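Local coordinates for NEQ263 (Nanoarchaeum equitans Kin4-M, PDB 5BN3), which probably binds nucleotide as one of the two subunit types in the catalytic core of an unusual archaeal ATP synthase, at residues K155-Y169 against I182-S194. Residues are numbered along the deposited sequence; the frame is centred on the assembly and turned at random.
Sequences KTIIFAAIGVPSDIY and IMNSAIFISKADS
Tyr169 lays one face of its ring over Ile189, whose CG2 stands 4.0 Å from the ring centroid and 17° off the normal, a CH-pi contact offset toward the rim. Ile189 CD1, at the end of the other branch, reaches Tyr169 CD1 at 3.8 Å, so both arms of the isoleucine meet the ring. Tyr169 chi1 of 66° places CG between the backbone N and the carbonyl carbon, folding the ring back over its own helix turn; Ser166 CA lies against the opposite face. At the phenol end, Lys191 NZ gives a weak hydrogen bond to Tyr169 OH (3.0 Å).

Strands 156-162 and 185-190 run side by side and parallel, the axes of these short segments within 6° of each other. Backbone bonds alternate from Ile157 N to Gly163 N; the Phe188 N-H points almost straight at Phe159 O, whereas Gly163 N meets Ser190 O at a bent angle. Beyond the strand ends, one water accepts a hydrogen bond from Ala192 N and donates one to Val164 O, bridging the two loops. At the other end, Thr156 OG1 donates to Asn184 OD1 (3.2 Å), from a position tilted out of the amide carbonyl plane.

On the Tyr169 side of the sheet, Phe159 CD2 touches Ile187 CG2 at 3.7 Å; on the reverse, Ile158 CG2 lies at the edge of the Phe188 ring, 4.0 Å from Phe188 CE1.

This is a right-handed beta-alpha-beta crossover of the P-loop nucleotide-binding domain: helix 166-178 packs over Ile157, Phe159 and Ile187, helix 196-215 over Ile158, Ala186 and Phe188, and strands 220-226 and 73-75 flank the pair.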
ATOM      1  N   LYS B 155     -30.109 -21.552 -30.367  1.00 55.09           N
ATOM      2  CA  LYS B 155     -30.495 -20.596 -29.336  1.00 44.37           C
ATOM      3  C   LYS B 155     -30.392 -19.140 -29.786  1.00 44.96           C
ATOM      4  O   LYS B 155     -29.626 -18.810 -30.692  1.00 45.53           O
ATOM      5  CB  LYS B 155     -29.633 -20.807 -28.084  1.00 46.42           C
ATOM      6  CG  LYS B 155     -29.572 -22.246 -27.591  1.00 53.33           C
ATOM      7  CD  LYS B 155     -28.638 -22.376 -26.396  1.00 56.63           C
ATOM      8  CE  LYS B 155     -28.543 -23.811 -25.911  1.00 56.45           C
ATOM      9  NZ  LYS B 155     -27.975 -24.715 -26.944  1.00 48.46           N
ATOM     10  N   THR B 156     -31.167 -18.275 -29.140  1.00 41.50           N
ATOM     11  CA  THR B 156     -31.019 -16.837 -29.324  1.00 41.99           C
ATOM     12  C   THR B 156     -29.748 -16.380 -28.610  1.00 45.45           C
ATOM     13  O   THR B 156     -29.517 -16.735 -27.452  1.00 38.83           O
ATOM     14  CB  THR B 156     -32.221 -16.071 -28.740  1.00 53.77           C
ATOM     15  OG1 THR B 156     -33.428 -16.502 -29.382  1.00 59.90           O
ATOM     16  CG2 THR B 156     -32.054 -14.577 -28.945  1.00 43.95           C
ATOM     17  N   ILE B 157     -28.916 -15.608 -29.302  1.00 39.98           N
ATOM     18  CA  ILE B 157     -27.728 -15.033 -28.682  1.00 38.72           C
ATOM     19  C   ILE B 157     -27.982 -13.570 -28.345  1.00 38.25           C
ATOM     20  O   ILE B 157     -28.409 -12.797 -29.199  1.00 36.94           O
ATOM     21  CB  ILE B 157     -26.504 -15.125 -29.613  1.00 45.06           C
ATOM     22  CG1 ILE B 157     -26.161 -16.590 -29.894  1.00 40.94           C
ATOM     23  CG2 ILE B 157     -25.303 -14.428 -28.994  1.00 47.53           C
ATOM     24  CD1 ILE B 157     -25.019 -16.771 -30.869  1.00 53.02           C
ATOM     25  N   ILE B 158     -27.731 -13.191 -27.098  1.00 33.79           N
ATOM     26  CA  ILE B 158     -27.794 -11.784 -26.719  1.00 30.86           C
ATOM     27  C   ILE B 158     -26.398 -11.292 -26.357  1.00 38.50           C
ATOM     28  O   ILE B 158     -25.737 -11.851 -25.478  1.00 35.01           O
ATOM     29  CB  ILE B 158     -28.779 -11.544 -25.560  1.00 36.33           C
ATOM     30  CG1 ILE B 158     -30.185 -11.981 -25.979  1.00 38.47           C
ATOM     31  CG2 ILE B 158     -28.783 -10.077 -25.154  1.00 40.58           C
ATOM     32  CD1 ILE B 158     -31.236 -11.791 -24.910  1.00 42.49           C
ATOM     33  N   PHE B 159     -25.951 -10.253 -27.054  1.00 34.89           N
ATOM     34  CA  PHE B 159     -24.615  -9.705 -26.864  1.00 29.86           C
ATOM     35  C   PHE B 159     -24.693  -8.314 -26.251  1.00 38.16           C
ATOM     36  O   PHE B 159     -25.277  -7.401 -26.838  1.00 38.27           O
ATOM     37  CB  PHE B 159     -23.879  -9.658 -28.206  1.00 34.79           C
ATOM     38  CG  PHE B 159     -22.533  -8.990 -28.145  1.00 48.30           C
ATOM     39  CD1 PHE B 159     -21.607  -9.342 -27.175  1.00 46.95           C
ATOM     40  CD2 PHE B 159     -22.184  -8.028 -29.080  1.00 53.95           C
ATOM     41  CE1 PHE B 159     -20.365  -8.732 -27.129  1.00 49.50           C
ATOM     42  CE2 PHE B 159     -20.946  -7.416 -29.042  1.00 39.22           C
ATOM     43  CZ  PHE B 159     -20.033  -7.770 -28.062  1.00 42.13           C
ATOM     44  N   ALA B 160     -24.118  -8.162 -25.062  1.00 31.89           N
ATOM     45  CA  ALA B 160     -24.044  -6.859 -24.415  1.00 36.03           C
ATOM     46  C   ALA B 160     -22.627  -6.310 -24.495  1.00 39.63           C
ATOM     47  O   ALA B 160     -21.713  -6.838 -23.857  1.00 33.06           O
ATOM     48  CB  ALA B 160     -24.488  -6.955 -22.972  1.00 39.34           C
ATOM     49  N   ALA B 161     -22.450  -5.253 -25.280  1.00 33.71           N
ATOM     50  CA  ALA B 161     -21.152  -4.598 -25.405  1.00 32.03           C
ATOM     51  C   ALA B 161     -21.094  -3.378 -24.493  1.00 37.10           C
ATOM     52  O   ALA B 161     -21.767  -2.376 -24.741  1.00 33.00           O
ATOM     53  CB  ALA B 161     -20.900  -4.199 -26.843  1.00 33.86           C
ATOM     54  N   ILE B 162     -20.284  -3.464 -23.444  1.00 31.65           N
ATOM     55  CA  ILE B 162     -20.226  -2.413 -22.434  1.00 35.12           C
ATOM     56  C   ILE B 162     -18.949  -1.582 -22.552  1.00 37.20           C
ATOM     57  O   ILE B 162     -17.901  -1.956 -22.019  1.00 30.85           O
ATOM     58  CB  ILE B 162     -20.315  -3.008 -21.009  1.00 39.06           C
ATOM     59  CG1 ILE B 162     -21.450  -4.036 -20.925  1.00 34.14           C
ATOM     60  CG2 ILE B 162     -20.506  -1.908 -19.976  1.00 35.64           C
ATOM     61  CD1 ILE B 162     -21.463  -4.834 -19.630  1.00 37.14           C
ATOM     62  N   GLY B 163     -19.040  -0.457 -23.257  1.00 31.93           N
ATOM     63  CA  GLY B 163     -17.939   0.488 -23.354  1.00 33.70           C
ATOM     64  C   GLY B 163     -16.686   0.017 -24.075  1.00 30.34           C
ATOM     65  O   GLY B 163     -15.615   0.587 -23.877  1.00 32.01           O
ATOM     66  N   VAL B 164     -16.813  -1.011 -24.910  1.00 31.52           N
ATOM     67  CA  VAL B 164     -15.675  -1.496 -25.692  1.00 29.68           C
ATOM     68  C   VAL B 164     -15.514  -0.685 -26.985  1.00 41.32           C
ATOM     69  O   VAL B 164     -16.490  -0.134 -27.495  1.00 31.45           O
ATOM     70  CB  VAL B 164     -15.805  -3.006 -26.014  1.00 35.20           C
ATOM     71  CG1 VAL B 164     -15.837  -3.829 -24.730  1.00 28.94           C
ATOM     72  CG2 VAL B 164     -17.045  -3.277 -26.846  1.00 35.85           C
ATOM     73  N   PRO B 165     -14.278  -0.598 -27.508  1.00 34.28           N
ATOM     74  CA  PRO B 165     -14.026   0.158 -28.745  1.00 39.93           C
ATOM     75  C   PRO B 165     -14.736  -0.466 -29.947  1.00 42.16           C
ATOM     76  O   PRO B 165     -15.104  -1.640 -29.885  1.00 35.02           O
ATOM     77  CB  PRO B 165     -12.507   0.045 -28.922  1.00 40.20           C
ATOM     78  CG  PRO B 165     -11.979  -0.291 -27.561  1.00 40.89           C
ATOM     79  CD  PRO B 165     -13.033  -1.144 -26.937  1.00 33.28           C
ATOM     80  N   SER B 166     -14.913   0.301 -31.022  1.00 37.29           N
ATOM     81  CA  SER B 166     -15.669  -0.167 -32.184  1.00 40.79           C
ATOM     82  C   SER B 166     -15.059  -1.398 -32.841  1.00 36.64           C
ATOM     83  O   SER B 166     -15.784  -2.260 -33.331  1.00 41.20           O
ATOM     84  CB  SER B 166     -15.848   0.953 -33.212  1.00 52.32           C
ATOM     85  OG  SER B 166     -14.604   1.394 -33.726  1.00 62.05           O
ATOM     86  N   ASP B 167     -13.733  -1.474 -32.851  1.00 36.73           N
ATOM     87  CA  ASP B 167     -13.029  -2.648 -33.368  1.00 37.79           C
ATOM     88  C   ASP B 167     -13.523  -3.938 -32.723  1.00 46.29           C
ATOM     89  O   ASP B 167     -13.620  -4.976 -33.378  1.00 46.70           O
ATOM     90  CB  ASP B 167     -11.530  -2.514 -33.101  1.00 45.26           C
ATOM     91  CG  ASP B 167     -10.856  -1.533 -34.030  1.00 57.65           C
ATOM     92  OD1 ASP B 167     -11.562  -0.837 -34.789  1.00 54.71           O
ATOM     93  OD2 ASP B 167      -9.612  -1.455 -33.987  1.00 61.17           O
ATOM     94  N   ILE B 168     -13.832  -3.864 -31.433  1.00 41.57           N
ATOM     95  CA  ILE B 168     -14.256  -5.036 -30.680  1.00 37.57           C
ATOM     96  C   ILE B 168     -15.699  -5.446 -30.994  1.00 45.22           C
ATOM     97  O   ILE B 168     -15.947  -6.586 -31.393  1.00 42.97           O
ATOM     98  CB  ILE B 168     -14.064  -4.834 -29.158  1.00 39.95           C
ATOM     99  CG1 ILE B 168     -12.599  -4.509 -28.844  1.00 53.22           C
ATOM    100  CG2 ILE B 168     -14.509  -6.067 -28.396  1.00 44.21           C
ATOM    101  CD1 ILE B 168     -11.607  -5.520 -29.398  1.00 52.41           C
ATOM    102  N   TYR B 169     -16.652  -4.528 -30.836  1.00 33.22           N
ATOM    103  CA  TYR B 169     -18.049  -4.888 -31.091  1.00 41.13           C
ATOM    104  C   TYR B 169     -18.361  -5.156 -32.568  1.00 43.14           C
ATOM    105  O   TYR B 169     -19.280  -5.912 -32.879  1.00 43.86           O
ATOM    106  CB  TYR B 169     -19.054  -3.915 -30.437  1.00 34.27           C
ATOM    107  CG  TYR B 169     -19.086  -2.486 -30.946  1.00 44.41           C
ATOM    108  CD1 TYR B 169     -19.590  -2.179 -32.204  1.00 46.09           C
ATOM    109  CD2 TYR B 169     -18.680  -1.437 -30.132  1.00 44.17           C
ATOM    110  CE1 TYR B 169     -19.645  -0.874 -32.651  1.00 41.73           C
ATOM    111  CE2 TYR B 169     -18.736  -0.130 -30.570  1.00 41.37           C
ATOM    112  CZ  TYR B 169     -19.217   0.144 -31.830  1.00 52.71           C
ATOM    113  OH  TYR B 169     -19.275   1.443 -32.276  1.00 58.18           O
ATOM    114  N   ILE B 182     -26.650 -13.743 -37.021  1.00 45.43           N
ATOM    115  CA  ILE B 182     -27.097 -12.370 -36.780  1.00 47.35           C
ATOM    116  C   ILE B 182     -28.622 -12.218 -36.696  1.00 48.32           C
ATOM    117  O   ILE B 182     -29.127 -11.392 -35.932  1.00 45.72           O
ATOM    118  CB  ILE B 182     -26.509 -11.397 -37.842  1.00 54.40           C
ATOM    119  CG1 ILE B 182     -26.725  -9.938 -37.434  1.00 49.98           C
ATOM    120  CG2 ILE B 182     -27.092 -11.669 -39.226  1.00 50.15           C
ATOM    121  CD1 ILE B 182     -25.883  -9.511 -36.257  1.00 46.20           C
ATOM    122  N   MET B 183     -29.354 -13.024 -37.462  1.00 47.34           N
ATOM    123  CA  MET B 183     -30.811 -12.916 -37.492  1.00 55.51           C
ATOM    124  C   MET B 183     -31.457 -13.457 -36.220  1.00 56.38           C
ATOM    125  O   MET B 183     -32.578 -13.079 -35.873  1.00 50.33           O
ATOM    126  CB  MET B 183     -31.391 -13.613 -38.726  1.00 59.67           C
ATOM    127  CG  MET B 183     -30.813 -13.120 -40.042  1.00 87.18           C
ATOM    128  SD  MET B 183     -31.881 -13.462 -41.456  1.00118.63           S
ATOM    129  CE  MET B 183     -33.244 -12.345 -41.129  1.00 86.09           C
ATOM    130  N   ASN B 184     -30.751 -14.345 -35.528  1.00 48.96           N
ATOM    131  CA  ASN B 184     -31.226 -14.842 -34.242  1.00 48.81           C
ATOM    132  C   ASN B 184     -30.377 -14.294 -33.100  1.00 55.87           C
ATOM    133  O   ASN B 184     -30.005 -15.019 -32.173  1.00 45.91           O
ATOM    134  CB  ASN B 184     -31.253 -16.373 -34.220  1.00 48.51           C
ATOM    135  CG  ASN B 184     -32.162 -16.925 -33.135  1.00 72.23           C
ATOM    136  OD1 ASN B 184     -32.935 -16.187 -32.519  1.00 57.95           O
ATOM    137  ND2 ASN B 184     -32.077 -18.229 -32.902  1.00 63.76           N
ATOM    138  N   SER B 185     -30.079 -13.002 -33.177  1.00 42.69           N
ATOM    139  CA  SER B 185     -29.305 -12.328 -32.144  1.00 45.35           C
ATOM    140  C   SER B 185     -29.876 -10.950 -31.838  1.00 49.35           C
ATOM    141  O   SER B 185     -30.455 -10.299 -32.710  1.00 46.41           O
ATOM    142  CB  SER B 185     -27.843 -12.200 -32.570  1.00 52.60           C
ATOM    143  OG  SER B 185     -27.269 -13.475 -32.790  1.00 62.76           O
ATOM    144  N   ALA B 186     -29.723 -10.521 -30.591  1.00 41.49           N
ATOM    145  CA  ALA B 186     -30.049  -9.157 -30.195  1.00 36.99           C
ATOM    146  C   ALA B 186     -28.788  -8.538 -29.616  1.00 43.73           C
ATOM    147  O   ALA B 186     -28.177  -9.104 -28.708  1.00 39.44           O
ATOM    148  CB  ALA B 186     -31.170  -9.144 -29.176  1.00 35.08           C
ATOM    149  N   ILE B 187     -28.391  -7.385 -30.143  1.00 39.21           N
ATOM    150  CA  ILE B 187     -27.131  -6.765 -29.749  1.00 34.72           C
ATOM    151  C   ILE B 187     -27.343  -5.406 -29.083  1.00 38.47           C
ATOM    152  O   ILE B 187     -28.025  -4.534 -29.626  1.00 41.46           O
ATOM    153  CB  ILE B 187     -26.183  -6.634 -30.960  1.00 43.68           C
ATOM    154  CG1 ILE B 187     -25.873  -8.023 -31.529  1.00 39.88           C
ATOM    155  CG2 ILE B 187     -24.897  -5.932 -30.570  1.00 35.01           C
ATOM    156  CD1 ILE B 187     -25.055  -8.007 -32.803  1.00 53.92           C
ATOM    157  N   PHE B 188     -26.759  -5.238 -27.899  1.00 31.86           N
ATOM    158  CA  PHE B 188     -26.883  -3.992 -27.151  1.00 33.18           C
ATOM    159  C   PHE B 188     -25.506  -3.375 -26.940  1.00 39.47           C
ATOM    160  O   PHE B 188     -24.607  -4.012 -26.387  1.00 37.26           O
ATOM    161  CB  PHE B 188     -27.585  -4.241 -25.813  1.00 36.87           C
ATOM    162  CG  PHE B 188     -28.985  -4.772 -25.959  1.00 37.54           C
ATOM    163  CD1 PHE B 188     -29.222  -6.136 -26.047  1.00 38.38           C
ATOM    164  CD2 PHE B 188     -30.065  -3.903 -26.019  1.00 44.29           C
ATOM    165  CE1 PHE B 188     -30.512  -6.625 -26.189  1.00 43.72           C
ATOM    166  CE2 PHE B 188     -31.356  -4.384 -26.158  1.00 39.58           C
ATOM    167  CZ  PHE B 188     -31.581  -5.747 -26.244  1.00 41.60           C
ATOM    168  N   ILE B 189     -25.344  -2.136 -27.393  1.00 35.07           N
ATOM    169  CA  ILE B 189     -24.035  -1.492 -27.417  1.00 34.09           C
ATOM    170  C   ILE B 189     -24.035  -0.133 -26.725  1.00 40.11           C
ATOM    171  O   ILE B 189     -24.804   0.754 -27.090  1.00 38.80           O
ATOM    172  CB  ILE B 189     -23.549  -1.296 -28.871  1.00 39.34           C
ATOM    173  CG1 ILE B 189     -23.437  -2.646 -29.585  1.00 41.35           C
ATOM    174  CG2 ILE B 189     -22.215  -0.564 -28.902  1.00 34.63           C
ATOM    175  CD1 ILE B 189     -23.243  -2.536 -31.083  1.00 42.51           C
ATOM    176  N   SER B 190     -23.175   0.026 -25.723  1.00 30.90           N
ATOM    177  CA  SER B 190     -22.868   1.351 -25.193  1.00 34.58           C
ATOM    178  C   SER B 190     -21.421   1.678 -25.541  1.00 38.31           C
ATOM    179  O   SER B 190     -20.513   0.906 -25.224  1.00 36.64           O
ATOM    180  CB  SER B 190     -23.090   1.417 -23.680  1.00 36.72           C
ATOM    181  OG  SER B 190     -22.377   0.399 -23.003  1.00 38.40           O
ATOM    182  N   LYS B 191     -21.208   2.811 -26.207  1.00 36.16           N
ATOM    183  CA  LYS B 191     -19.869   3.196 -26.650  1.00 41.27           C
ATOM    184  C   LYS B 191     -18.955   3.568 -25.484  1.00 39.45           C
ATOM    185  O   LYS B 191     -19.425   3.904 -24.399  1.00 33.96           O
ATOM    186  CB  LYS B 191     -19.948   4.346 -27.659  1.00 44.35           C
ATOM    187  CG  LYS B 191     -20.765   4.013 -28.901  1.00 50.19           C
ATOM    188  CD  LYS B 191     -20.813   5.178 -29.878  1.00 57.71           C
ATOM    189  CE  LYS B 191     -21.730   4.871 -31.053  1.00 80.99           C
ATOM    190  NZ  LYS B 191     -21.328   3.634 -31.774  1.00 76.85           N
ATOM    191  N   ALA B 192     -17.646   3.506 -25.720  1.00 40.67           N
ATOM    192  CA  ALA B 192     -16.653   3.771 -24.679  1.00 37.15           C
ATOM    193  C   ALA B 192     -16.761   5.172 -24.078  1.00 36.48           C
ATOM    194  O   ALA B 192     -16.448   5.373 -22.902  1.00 42.15           O
ATOM    195  CB  ALA B 192     -15.253   3.532 -25.218  1.00 37.23           C
ATOM    196  N   ASP B 193     -17.196   6.137 -24.882  1.00 37.35           N
ATOM    197  CA  ASP B 193     -17.295   7.521 -24.417  1.00 45.97           C
ATOM    198  C   ASP B 193     -18.722   7.925 -24.040  1.00 48.69           C
ATOM    199  O   ASP B 193     -19.026   9.111 -23.914  1.00 49.65           O
ATOM    200  CB  ASP B 193     -16.728   8.486 -25.466  1.00 41.24           C
ATOM    201  CG  ASP B 193     -17.529   8.490 -26.754  1.00 54.58           C
ATOM    202  OD1 ASP B 193     -18.255   7.507 -27.016  1.00 64.75           O
ATOM    203  OD2 ASP B 193     -17.429   9.477 -27.514  1.00 69.36           O
ATOM    204  N   SER B 194     -19.589   6.936 -23.844  1.00 46.60           N
ATOM    205  CA  SER B 194     -20.983   7.198 -23.494  1.00 48.58           C
ATOM    206  C   SER B 194     -21.154   7.537 -22.013  1.00 43.61           C
ATOM    207  O   SER B 194     -20.234   7.352 -21.212  1.00 39.66           O
ATOM    208  CB  SER B 194     -21.864   6.004 -23.867  1.00 46.79           C
ATOM    209  OG  SER B 194     -21.509   4.851 -23.125  1.00 39.39           O
TER
HETATM  210  O   HOH W   1     -19.244  -0.963 -26.541  1.00 39.32           O
HETATM  211  O   HOH W   2     -17.003   2.464 -28.261  1.00 44.02           O